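GDSL-like Lipase (Parabacteroides distasonis, PDB 3P94) is a GDSL-like serine hydrolase of the SGNH clan with a flavodoxin-like fold, possibly acting as a lysophospholipase. Local coordinates at residues G56-E61 with N85-N91; A7-A13 with V64-D69; V122-Y126 with R169-P173; P75-L81 with I115-S121. All blocks are in the same frame, centred on the assembly; numbering follows the deposited sequence. Where two conformers were deposited one is given.

Contact 1 of 4, residues G56-E61 with N85-N91; sequences GQTTSE and NDIAHNN
N85 and D86, the closing pair of the Gly-X-Asn-Asp block that marks SGNH hydrolases, hold the turn leading into helix 59-71. N85 ND2 reaches Q57 O at 2.9 Å; the acceptor lies in the amide plane, yet the donor stands above the carbonyl plane. In relatives this asparagine contributes to the oxyanion hole, consistent with the fixed amide. D86 grips T59 with both oxygens: OD1 takes T59 N on its syn lone pair at 2.8 Å, while OD2 receives T59 OG1 at 2.7 Å from above the carboxylate plane. Threonine suits the place because its hydroxyl, set between its N and carbonyl carbon (chi1 60°), reaches the same carboxylate as its N-H; N102 ND2 also bonds OG1. N90 ND2 gives a nearly straight bond (169°) to G56 O at 3.0 Å, and R131 holds OD1 of the same amide. G56 has a positive phi, 75°, which favours glycine. T58 CG2 packs against N90 CB. One shell out, E61 OE1 positions T58 in a capping box at the helix start, met by T58 N and T58 OG1 from opposite faces of its plane. A water donates to both T58 OG1 and D86 OD2, 2.8 Å from each.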
# COMPACT_ATOMS: atom_id res chain seq x y z
N GLY A 56 8.59 -6.12 2.07
CA GLY A 56 9.57 -5.99 1.00
C GLY A 56 9.07 -5.97 -0.44
O GLY A 56 9.88 -5.78 -1.35
N GLN A 57 7.76 -6.14 -0.65
CA GLN A 57 7.21 -6.21 -2.00
C GLN A 57 7.17 -4.85 -2.70
O GLN A 57 6.96 -3.81 -2.07
CB GLN A 57 5.81 -6.82 -2.00
CG GLN A 57 5.84 -8.32 -1.76
CD GLN A 57 4.76 -9.07 -2.50
OE1 GLN A 57 3.70 -8.53 -2.82
NE2 GLN A 57 5.03 -10.34 -2.82
N THR A 58 7.37 -4.88 -4.02
CA THR A 58 7.28 -3.71 -4.88
C THR A 58 5.94 -3.80 -5.63
O THR A 58 5.24 -4.82 -5.51
CB THR A 58 8.48 -3.60 -5.84
OG1 THR A 58 8.33 -4.50 -6.95
CG2 THR A 58 9.83 -3.76 -5.15
N THR A 59 5.62 -2.78 -6.43
CA THR A 59 4.37 -2.76 -7.22
C THR A 59 4.35 -3.91 -8.25
O THR A 59 3.26 -4.33 -8.64
CB THR A 59 4.18 -1.41 -7.90
OG1 THR A 59 5.28 -1.17 -8.77
CG2 THR A 59 4.00 -0.25 -6.90
N SER A 60 5.54 -4.43 -8.67
CA SER A 60 5.63 -5.52 -9.64
C SER A 60 5.06 -6.83 -9.06
O SER A 60 4.20 -7.44 -9.70
CB SER A 60 7.06 -5.72 -10.13
OG SER A 60 7.43 -4.65 -10.98
N GLU A 61 5.50 -7.25 -7.84
CA GLU A 61 4.97 -8.48 -7.21
C GLU A 61 3.50 -8.31 -6.92
O GLU A 61 2.71 -9.24 -7.09
CB GLU A 61 5.71 -8.84 -5.91
CG GLU A 61 7.17 -9.22 -6.12
CD GLU A 61 8.16 -8.10 -5.84
OE1 GLU A 61 7.77 -6.91 -5.91
OE2 GLU A 61 9.32 -8.42 -5.51
N ASN A 85 9.05 0.42 -1.85
CA ASN A 85 10.10 -0.59 -2.08
C ASN A 85 10.61 -0.53 -3.53
O ASN A 85 11.75 -0.91 -3.78
CB ASN A 85 9.65 -1.97 -1.68
CG ASN A 85 9.44 -2.07 -0.19
OD1 ASN A 85 10.24 -1.61 0.63
ND2 ASN A 85 8.34 -2.64 0.21
N ASP A 86 9.80 0.01 -4.46
CA ASP A 86 10.23 0.26 -5.85
C ASP A 86 11.28 1.38 -5.86
O ASP A 86 12.26 1.30 -6.59
CB ASP A 86 9.05 0.68 -6.73
CG ASP A 86 7.96 -0.34 -6.89
OD1 ASP A 86 7.21 -0.56 -5.91
OD2 ASP A 86 7.83 -0.90 -8.01
N ILE A 87 11.05 2.42 -5.02
CA ILE A 87 11.97 3.57 -4.87
C ILE A 87 13.28 3.06 -4.23
O ILE A 87 14.37 3.52 -4.60
CB ILE A 87 11.29 4.74 -4.08
CG1 ILE A 87 10.10 5.32 -4.90
CG2 ILE A 87 12.30 5.88 -3.74
CD1 ILE A 87 9.16 6.32 -4.16
N ALA A 88 13.18 2.06 -3.34
CA ALA A 88 14.36 1.45 -2.70
C ALA A 88 15.05 0.40 -3.62
O ALA A 88 16.10 -0.14 -3.26
CB ALA A 88 13.96 0.81 -1.39
N HIS A 89 14.45 0.12 -4.81
CA HIS A 89 14.92 -0.86 -5.81
C HIS A 89 14.98 -2.28 -5.24
O HIS A 89 15.92 -3.03 -5.55
CB HIS A 89 16.28 -0.48 -6.41
CG HIS A 89 16.33 0.79 -7.20
ND1 HIS A 89 15.19 1.48 -7.59
CD2 HIS A 89 17.42 1.44 -7.66
CE1 HIS A 89 15.63 2.54 -8.25
NE2 HIS A 89 16.96 2.56 -8.29
N ASN A 90 13.98 -2.68 -4.43
CA ASN A 90 13.94 -4.03 -3.84
C ASN A 90 13.89 -5.13 -4.91
O ASN A 90 14.44 -6.21 -4.70
CB ASN A 90 12.76 -4.20 -2.89
CG ASN A 90 13.00 -3.64 -1.51
OD1 ASN A 90 13.88 -2.82 -1.29
ND2 ASN A 90 12.19 -4.07 -0.56
N ASN A 91 13.22 -4.85 -6.05
CA ASN A 91 13.13 -5.80 -7.15
C ASN A 91 14.01 -5.32 -8.33
O ASN A 91 13.73 -5.62 -9.50
CB ASN A 91 11.66 -6.02 -7.59
CG ASN A 91 11.50 -7.20 -8.52
OD1 ASN A 91 11.99 -8.30 -8.25
ND2 ASN A 91 10.92 -6.98 -9.68
O HOH W 1 6.30 -0.95 -2.14
O HOH W 2 9.72 -2.82 -8.68
O HOH W 3 10.11 -4.44 -10.89

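Contact 2 of 4, residues A7-A13 with V64-D69; sequences AQFGRYA and VRFRQD
From Q8 to R11 the chain makes a type I beta turn alongside helix 59-71, with A7 CA 5.9 Å from R65 CA and Y12 facing D69 at a pi-type turn. Q68 is fully extended (chi1 180°), which carries its amide across the gap. In the conformer described, NE2 bonds F9 O at 2.9 Å, nearly straight (172°) and on a lone pair in the carbonyl plane, and meets D69 OD1 from above the carboxylate; the second conformer may not keep these. Glutamine suits because its amide offers an N-H to each acceptor. The F9 ring lies across V64, its CZ 3.7 Å from V64 CG1, which A7 CB also touches. D69 OD2 takes R65 NH1 on its anti lone pair in a 2.8 Å salt bridge, and lies 2.7 Å from a water that accepts from Y12 N. A leucine in place of D69 would probably leave the R65 guanidinium without its charged mate and Q68 NE2 without one of its acceptors. Y12 CD2 brings its ring edge to D69 OD2. R65 NH1 reaches R52 O and Y12 OH reaches G53 O, tying the N-terminal loop and helix 59-71 to strand 49-53, while F66 packs on helix 96-112.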
# COMPACT_ATOMS: atom_id res chain seq x y z
N ALA A 7 6.46 -13.85 -6.48
CA ALA A 7 5.31 -13.00 -6.15
C ALA A 7 4.75 -13.30 -4.75
O ALA A 7 3.87 -12.58 -4.27
CB ALA A 7 4.23 -13.20 -7.19
N GLN A 8 5.28 -14.35 -4.10
CA GLN A 8 4.89 -14.82 -2.75
C GLN A 8 3.38 -15.14 -2.69
O GLN A 8 2.66 -14.69 -1.80
CB GLN A 8 5.31 -13.82 -1.66
CG GLN A 8 6.81 -13.78 -1.50
CD GLN A 8 7.27 -12.59 -0.71
OE1 GLN A 8 7.43 -11.47 -1.22
NE2 GLN A 8 7.60 -12.83 0.54
N PHE A 9 2.91 -15.96 -3.65
CA PHE A 9 1.52 -16.44 -3.72
C PHE A 9 1.24 -17.37 -2.52
O PHE A 9 0.09 -17.45 -2.06
CB PHE A 9 1.29 -17.22 -5.03
CG PHE A 9 1.08 -16.41 -6.28
CD1 PHE A 9 -0.13 -15.79 -6.53
CD2 PHE A 9 2.06 -16.36 -7.27
CE1 PHE A 9 -0.36 -15.11 -7.73
CE2 PHE A 9 1.84 -15.66 -8.47
CZ PHE A 9 0.63 -15.04 -8.69
N GLY A 10 2.28 -18.04 -2.04
CA GLY A 10 2.24 -18.95 -0.90
C GLY A 10 1.98 -18.31 0.44
O GLY A 10 1.53 -18.98 1.36
N ARG A 11 2.23 -16.99 0.58
CA ARG A 11 2.00 -16.29 1.84
C ARG A 11 0.52 -16.32 2.27
O ARG A 11 0.23 -16.63 3.43
CB ARG A 11 2.52 -14.84 1.77
CG ARG A 11 2.14 -13.94 2.98
CD ARG A 11 2.93 -14.23 4.27
NE ARG A 11 2.41 -13.44 5.38
CZ ARG A 11 2.80 -12.20 5.67
NH1 ARG A 11 3.75 -11.61 4.96
NH2 ARG A 11 2.27 -11.55 6.70
N TYR A 12 -0.41 -16.01 1.34
CA TYR A 12 -1.84 -15.98 1.70
C TYR A 12 -2.72 -16.99 0.97
O TYR A 12 -3.94 -16.95 1.16
CB TYR A 12 -2.40 -14.58 1.45
CG TYR A 12 -1.82 -13.53 2.37
CD1 TYR A 12 -2.11 -13.53 3.74
CD2 TYR A 12 -1.07 -12.47 1.87
CE1 TYR A 12 -1.62 -12.54 4.58
CE2 TYR A 12 -0.59 -11.47 2.70
CZ TYR A 12 -0.85 -11.52 4.06
OH TYR A 12 -0.39 -10.53 4.88
N ALA A 13 -2.13 -17.91 0.17
CA ALA A 13 -2.91 -18.91 -0.57
C ALA A 13 -3.89 -19.68 0.34
O ALA A 13 -5.06 -19.82 0.00
CB ALA A 13 -1.97 -19.89 -1.27
N VAL A 64 1.25 -8.85 -9.96
CA VAL A 64 1.18 -10.28 -10.26
C VAL A 64 0.31 -11.02 -9.18
O VAL A 64 -0.51 -11.86 -9.52
CB VAL A 64 2.60 -10.89 -10.41
CG1 VAL A 64 2.57 -12.42 -10.41
CG2 VAL A 64 3.25 -10.38 -11.68
N ARG A 65 0.47 -10.66 -7.90
CA ARG A 65 -0.27 -11.23 -6.76
C ARG A 65 -1.74 -10.74 -6.69
O ARG A 65 -2.56 -11.37 -6.03
CB ARG A 65 0.48 -10.82 -5.48
CG ARG A 65 -0.01 -11.48 -4.22
CD ARG A 65 0.97 -11.36 -3.10
NE ARG A 65 1.30 -9.98 -2.69
CZ ARG A 65 0.63 -9.27 -1.78
NH1 ARG A 65 -0.50 -9.74 -1.26
NH2 ARG A 65 1.09 -8.09 -1.39
N PHE A 66 -2.05 -9.61 -7.37
CA PHE A 66 -3.34 -8.92 -7.37
C PHE A 66 -4.53 -9.83 -7.63
O PHE A 66 -5.56 -9.67 -6.98
CB PHE A 66 -3.34 -7.77 -8.39
CG PHE A 66 -4.28 -6.64 -8.06
CD1 PHE A 66 -3.97 -5.72 -7.07
CD2 PHE A 66 -5.47 -6.49 -8.76
CE1 PHE A 66 -4.85 -4.67 -6.76
CE2 PHE A 66 -6.35 -5.44 -8.45
CZ PHE A 66 -6.02 -4.54 -7.46
N ARG A 67 -4.42 -10.75 -8.60
CA ARG A 67 -5.53 -11.65 -8.95
C ARG A 67 -5.92 -12.57 -7.75
O ARG A 67 -7.10 -12.67 -7.44
CB ARG A 67 -5.19 -12.46 -10.20
CG ARG A 67 -6.27 -13.45 -10.63
CD ARG A 67 -6.21 -13.74 -12.13
NE ARG A 67 -6.30 -12.52 -12.92
CZ ARG A 67 -7.43 -11.88 -13.21
NH1 ARG A 67 -8.60 -12.38 -12.83
NH2 ARG A 67 -7.40 -10.74 -13.89
N GLN A 68 -4.94 -13.21 -7.08
CA GLN A 68 -5.19 -14.13 -5.97
C GLN A 68 -5.61 -13.41 -4.69
O GLN A 68 -6.55 -13.84 -4.02
CB GLN A 68 -3.93 -14.98 -5.69
CG GLN A 68 -4.11 -15.98 -4.52
CD GLN A 68 -2.83 -16.63 -4.06
OE1 GLN A 68 -2.47 -17.70 -4.55
NE2 GLN A 68 -2.17 -16.03 -3.08
N ASP A 69 -4.90 -12.35 -4.33
CA ASP A 69 -5.12 -11.66 -3.07
C ASP A 69 -6.11 -10.51 -3.10
O ASP A 69 -6.43 -10.00 -2.03
CB ASP A 69 -3.76 -11.23 -2.51
CG ASP A 69 -2.94 -12.41 -1.96
OD1 ASP A 69 -3.47 -13.54 -1.91
OD2 ASP A 69 -1.78 -12.19 -1.55
O HOH W 4 -0.01 -14.23 -1.13

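Contact 3 of 4, residues V122-Y126 with R169-P173; sequences VLPAY and RNGLP
Y126 N and L172 N both donate to one water, at 2.9 Å from Y126 N and 3.1 Å from L172 N, and this shared acceptor joins the backbones of two irregular loops. G171 passes closest to the other loop here, its CA 4.2 Å from A125 CA. A CB on G171 would come too close to Y126 CB, consistent with glycine at this point. Inward, P124 turns its ring to the other loop, CB lying 3.5 Å from both N170 O and G171 O; having no N-H, proline can be buried here without needing an acceptor. L172 brings its branch over P124 O, with CG 3.4 Å from it, while CD2 rests on P124 CD and CD1 faces L123 CD2. Outward, the guanidinium of R169 lies flat on Y126, the planes 13° apart. R169 CD sits over the ring centre in a CH-pi contact, 3.8 Å from the centroid, and R169 CZ lies 4.1 Å from the same centroid, off-centre, in a cation-pi contact. The ring of Y126 is swung out to meet it, its first torsion fully extended (chi1 -178°). D167 OD1 accepts from R169 N and G171 N, shaping the turn. The chemistry thus grades from aliphatic packing inside, through a bridging water, to a cation-pi stack at the exposed edge, where arginine can shield a ring and still meet solvent.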
# COMPACT_ATOMS: atom_id res chain seq x y z
N VAL A 122 2.13 7.48 -0.83
CA VAL A 122 3.31 6.78 -0.32
C VAL A 122 3.76 7.60 0.90
O VAL A 122 3.71 8.84 0.85
CB VAL A 122 4.41 6.62 -1.41
CG1 VAL A 122 5.68 5.98 -0.84
CG2 VAL A 122 3.90 5.80 -2.60
N LEU A 123 4.09 6.92 2.01
CA LEU A 123 4.49 7.60 3.23
C LEU A 123 5.80 8.40 3.04
O LEU A 123 6.64 8.02 2.21
CB LEU A 123 4.64 6.60 4.38
CG LEU A 123 3.46 6.46 5.35
CD1 LEU A 123 2.17 6.09 4.63
CD2 LEU A 123 3.75 5.43 6.42
N PRO A 124 5.99 9.49 3.82
CA PRO A 124 7.27 10.22 3.75
C PRO A 124 8.44 9.30 4.14
O PRO A 124 8.27 8.40 4.97
CB PRO A 124 7.10 11.35 4.77
CG PRO A 124 5.66 11.42 5.07
CD PRO A 124 5.11 10.06 4.86
N ALA A 125 9.58 9.48 3.49
CA ALA A 125 10.81 8.74 3.78
C ALA A 125 11.98 9.60 3.36
O ALA A 125 12.06 10.02 2.21
CB ALA A 125 10.85 7.40 3.06
N TYR A 126 12.88 9.89 4.31
CA TYR A 126 14.06 10.70 4.04
C TYR A 126 15.25 9.83 3.64
O TYR A 126 16.11 10.29 2.88
CB TYR A 126 14.41 11.54 5.28
CG TYR A 126 15.60 12.46 5.09
CD1 TYR A 126 15.50 13.60 4.31
CD2 TYR A 126 16.81 12.20 5.73
CE1 TYR A 126 16.59 14.45 4.14
CE2 TYR A 126 17.90 13.04 5.57
CZ TYR A 126 17.79 14.17 4.78
OH TYR A 126 18.86 15.01 4.62
N ARG A 169 11.77 17.90 6.50
CA ARG A 169 12.64 17.37 5.44
C ARG A 169 11.94 16.30 4.59
O ARG A 169 12.59 15.56 3.85
CB ARG A 169 13.98 16.85 6.02
CG ARG A 169 13.84 15.74 7.05
CD ARG A 169 15.17 15.40 7.69
NE ARG A 169 15.06 14.15 8.44
CZ ARG A 169 16.09 13.48 8.95
NH1 ARG A 169 17.33 13.93 8.80
NH2 ARG A 169 15.89 12.35 9.62
N ASN A 170 10.59 16.25 4.68
CA ASN A 170 9.70 15.31 3.96
C ASN A 170 10.00 13.84 4.28
O ASN A 170 9.87 12.96 3.43
CB ASN A 170 9.72 15.56 2.44
CG ASN A 170 9.12 16.90 2.11
OD1 ASN A 170 8.00 17.22 2.52
ND2 ASN A 170 9.85 17.71 1.37
N GLY A 171 10.37 13.62 5.54
CA GLY A 171 10.60 12.29 6.09
C GLY A 171 9.62 12.05 7.21
O GLY A 171 8.71 12.87 7.42
N LEU A 172 9.77 10.93 7.93
CA LEU A 172 8.93 10.63 9.08
C LEU A 172 9.65 11.02 10.37
O LEU A 172 10.81 10.65 10.54
CB LEU A 172 8.54 9.14 9.13
CG LEU A 172 7.39 8.69 8.24
CD1 LEU A 172 7.32 7.19 8.17
CD2 LEU A 172 6.06 9.23 8.74
N PRO A 173 9.01 11.73 11.31
CA PRO A 173 9.71 12.05 12.57
C PRO A 173 9.82 10.81 13.46
O PRO A 173 9.06 9.86 13.28
CB PRO A 173 8.84 13.14 13.20
CG PRO A 173 7.48 12.96 12.60
CD PRO A 173 7.63 12.26 11.29
O HOH W 5 12.32 9.44 7.10

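Contact 4 of 4, residues P75-L81 with I115-S121; sequences PKAVVIL and IKVIFCS
V78 and I80 zip onto strand 116-120 through their backbone atoms, joining the central strand of the five-stranded parallel, flavodoxin-like sheet to its neighbour. V78 N donates to K116 O at 2.9 Å and V78 O accepts from I118 N; I80 repeats the pattern with I118 O and C120 N. One further bond, K116 N to K76 O at 3.0 Å, starts the ladder. The two strands run 19° apart. Packing is tight on the face of V78, I80, V117 and F119. The beta-branched V78, I80 and V117 suit extended chain, and F119 lays a flat ring alongside I80: I80 CD1 touches V117 CG1 at 3.9 Å and F119 CE1 at 4.1 Å. On the other face V79 CG1 meets C120 SG at 3.5 Å, while A77 CB touches I118 CD1. I115, just before strand 116-120, fills the start of the pair: CG2 packs on V78 CG1 at 3.9 Å and CD1 on P75 CD at 3.8 Å. Cutting I115 back to an alanine is likely to open a gap beside P75 and V78, which would both lose an apolar neighbour. The solvent side is looser. K76 and K116 carry their long chains outward; K76 NZ ends on K204 O at the C terminus and K116 NZ on T202 O at the end of helix 185-202. In the sheet, strand 23-29 bonds to A77 and V79 along the other side of strand 75-81, strand 157-159 adjoins strand 116-120, and helix 96-112, the crossover between the paired strands, covers I80, V117 and F119.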
# COMPACT_ATOMS: atom_id res chain seq x y z
N PRO A 75 -13.77 -8.14 -3.31
CA PRO A 75 -14.13 -7.12 -2.31
C PRO A 75 -14.91 -5.96 -2.92
O PRO A 75 -14.89 -5.77 -4.13
CB PRO A 75 -12.77 -6.64 -1.80
CG PRO A 75 -11.89 -6.75 -2.99
CD PRO A 75 -12.37 -7.97 -3.75
N LYS A 76 -15.54 -5.15 -2.07
CA LYS A 76 -16.23 -3.92 -2.48
C LYS A 76 -15.17 -2.90 -2.90
O LYS A 76 -15.34 -2.18 -3.89
CB LYS A 76 -17.08 -3.36 -1.33
CG LYS A 76 -18.29 -4.21 -0.96
CD LYS A 76 -19.09 -3.55 0.15
CE LYS A 76 -20.35 -4.32 0.45
NZ LYS A 76 -21.29 -3.52 1.27
N ALA A 77 -14.05 -2.87 -2.16
CA ALA A 77 -12.94 -1.96 -2.43
C ALA A 77 -11.58 -2.56 -2.09
O ALA A 77 -11.50 -3.53 -1.34
CB ALA A 77 -13.14 -0.67 -1.64
N VAL A 78 -10.52 -1.97 -2.64
CA VAL A 78 -9.14 -2.34 -2.35
C VAL A 78 -8.41 -1.03 -1.95
O VAL A 78 -8.55 -0.00 -2.62
CB VAL A 78 -8.42 -3.13 -3.48
CG1 VAL A 78 -8.38 -2.36 -4.81
CG2 VAL A 78 -7.01 -3.57 -3.04
N VAL A 79 -7.67 -1.09 -0.84
CA VAL A 79 -6.87 0.02 -0.34
C VAL A 79 -5.45 -0.29 -0.75
O VAL A 79 -4.92 -1.32 -0.32
CB VAL A 79 -7.06 0.23 1.19
CG1 VAL A 79 -6.07 1.24 1.75
CG2 VAL A 79 -8.48 0.66 1.50
N ILE A 80 -4.86 0.54 -1.63
CA ILE A 80 -3.51 0.27 -2.11
C ILE A 80 -2.51 1.28 -1.55
O ILE A 80 -2.64 2.47 -1.77
CB ILE A 80 -3.44 0.22 -3.68
CG1 ILE A 80 -4.42 -0.82 -4.27
CG2 ILE A 80 -1.98 -0.02 -4.17
CD1 ILE A 80 -4.68 -0.69 -5.81
N LEU A 81 -1.48 0.77 -0.86
CA LEU A 81 -0.37 1.55 -0.36
C LEU A 81 0.89 0.84 -0.83
O LEU A 81 1.26 -0.20 -0.29
CB LEU A 81 -0.41 1.74 1.17
CG LEU A 81 0.82 2.44 1.81
CD1 LEU A 81 1.01 3.86 1.26
CD2 LEU A 81 0.68 2.49 3.31
N ILE A 115 -14.31 -3.54 -8.60
CA ILE A 115 -13.74 -3.25 -7.28
C ILE A 115 -13.37 -1.77 -7.25
O ILE A 115 -12.68 -1.30 -8.16
CB ILE A 115 -12.53 -4.18 -6.97
CG1 ILE A 115 -12.92 -5.68 -7.04
CG2 ILE A 115 -11.91 -3.85 -5.62
CD1 ILE A 115 -11.74 -6.67 -7.29
N LYS A 116 -13.81 -1.03 -6.21
CA LYS A 116 -13.48 0.39 -6.04
C LYS A 116 -12.04 0.52 -5.56
O LYS A 116 -11.64 -0.18 -4.63
CB LYS A 116 -14.44 1.07 -5.04
CG LYS A 116 -15.86 1.23 -5.56
CD LYS A 116 -16.70 2.04 -4.60
CE LYS A 116 -18.12 2.16 -5.08
NZ LYS A 116 -19.08 2.03 -3.95
N VAL A 117 -11.24 1.39 -6.20
CA VAL A 117 -9.85 1.58 -5.78
C VAL A 117 -9.71 2.80 -4.88
O VAL A 117 -10.10 3.91 -5.24
CB VAL A 117 -8.87 1.68 -6.98
CG1 VAL A 117 -7.44 1.97 -6.51
CG2 VAL A 117 -8.90 0.41 -7.82
N ILE A 118 -9.07 2.58 -3.72
CA ILE A 118 -8.72 3.63 -2.78
C ILE A 118 -7.19 3.69 -2.79
O ILE A 118 -6.53 2.77 -2.31
CB ILE A 118 -9.33 3.39 -1.37
CG1 ILE A 118 -10.87 3.50 -1.42
CG2 ILE A 118 -8.73 4.37 -0.37
CD1 ILE A 118 -11.60 2.85 -0.24
N PHE A 119 -6.63 4.74 -3.40
CA PHE A 119 -5.18 4.91 -3.46
C PHE A 119 -4.68 5.68 -2.26
O PHE A 119 -5.30 6.67 -1.86
CB PHE A 119 -4.77 5.65 -4.75
CG PHE A 119 -4.49 4.77 -5.94
CD1 PHE A 119 -3.48 3.81 -5.89
CD2 PHE A 119 -5.19 4.93 -7.14
CE1 PHE A 119 -3.22 2.99 -7.00
CE2 PHE A 119 -4.91 4.12 -8.24
CZ PHE A 119 -3.94 3.15 -8.17
N CYS A 120 -3.54 5.24 -1.70
CA CYS A 120 -2.89 5.90 -0.56
C CYS A 120 -1.61 6.56 -1.01
O CYS A 120 -0.84 5.96 -1.75
CB CYS A 120 -2.61 4.91 0.56
SG CYS A 120 -4.09 4.09 1.22
N SER A 121 -1.35 7.75 -0.46
CA SER A 121 -0.09 8.46 -0.66
C SER A 121 1.02 7.61 -0.10
O SER A 121 0.88 7.09 1.01
CB SER A 121 -0.12 9.78 0.11
OG SER A 121 -0.14 9.54 1.51

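From the N terminus, contact 2 opens first: segment 7-13 finds its partner only at 64-69, closing a loop of fifty residues. Contact 1 opens before that, at 56-61, so the two cross, and Q57 bonds both A7 O and R65 NE; they share helix 59-71. Contact 4 opens at 75-81 before contact 1 closes at 85-91, so these cross too, and it closes at 115-121 after the helical connection. F66, on the helix of contact 2, packs against V78 and I80 of contact 4. Contact 3 follows in series, joining the loop after strand 116-120 to residues 169-173; V122 and L123 there touch L81. Together they tie the N-terminal loop, helix 59-71, the sheet centre and the far loops.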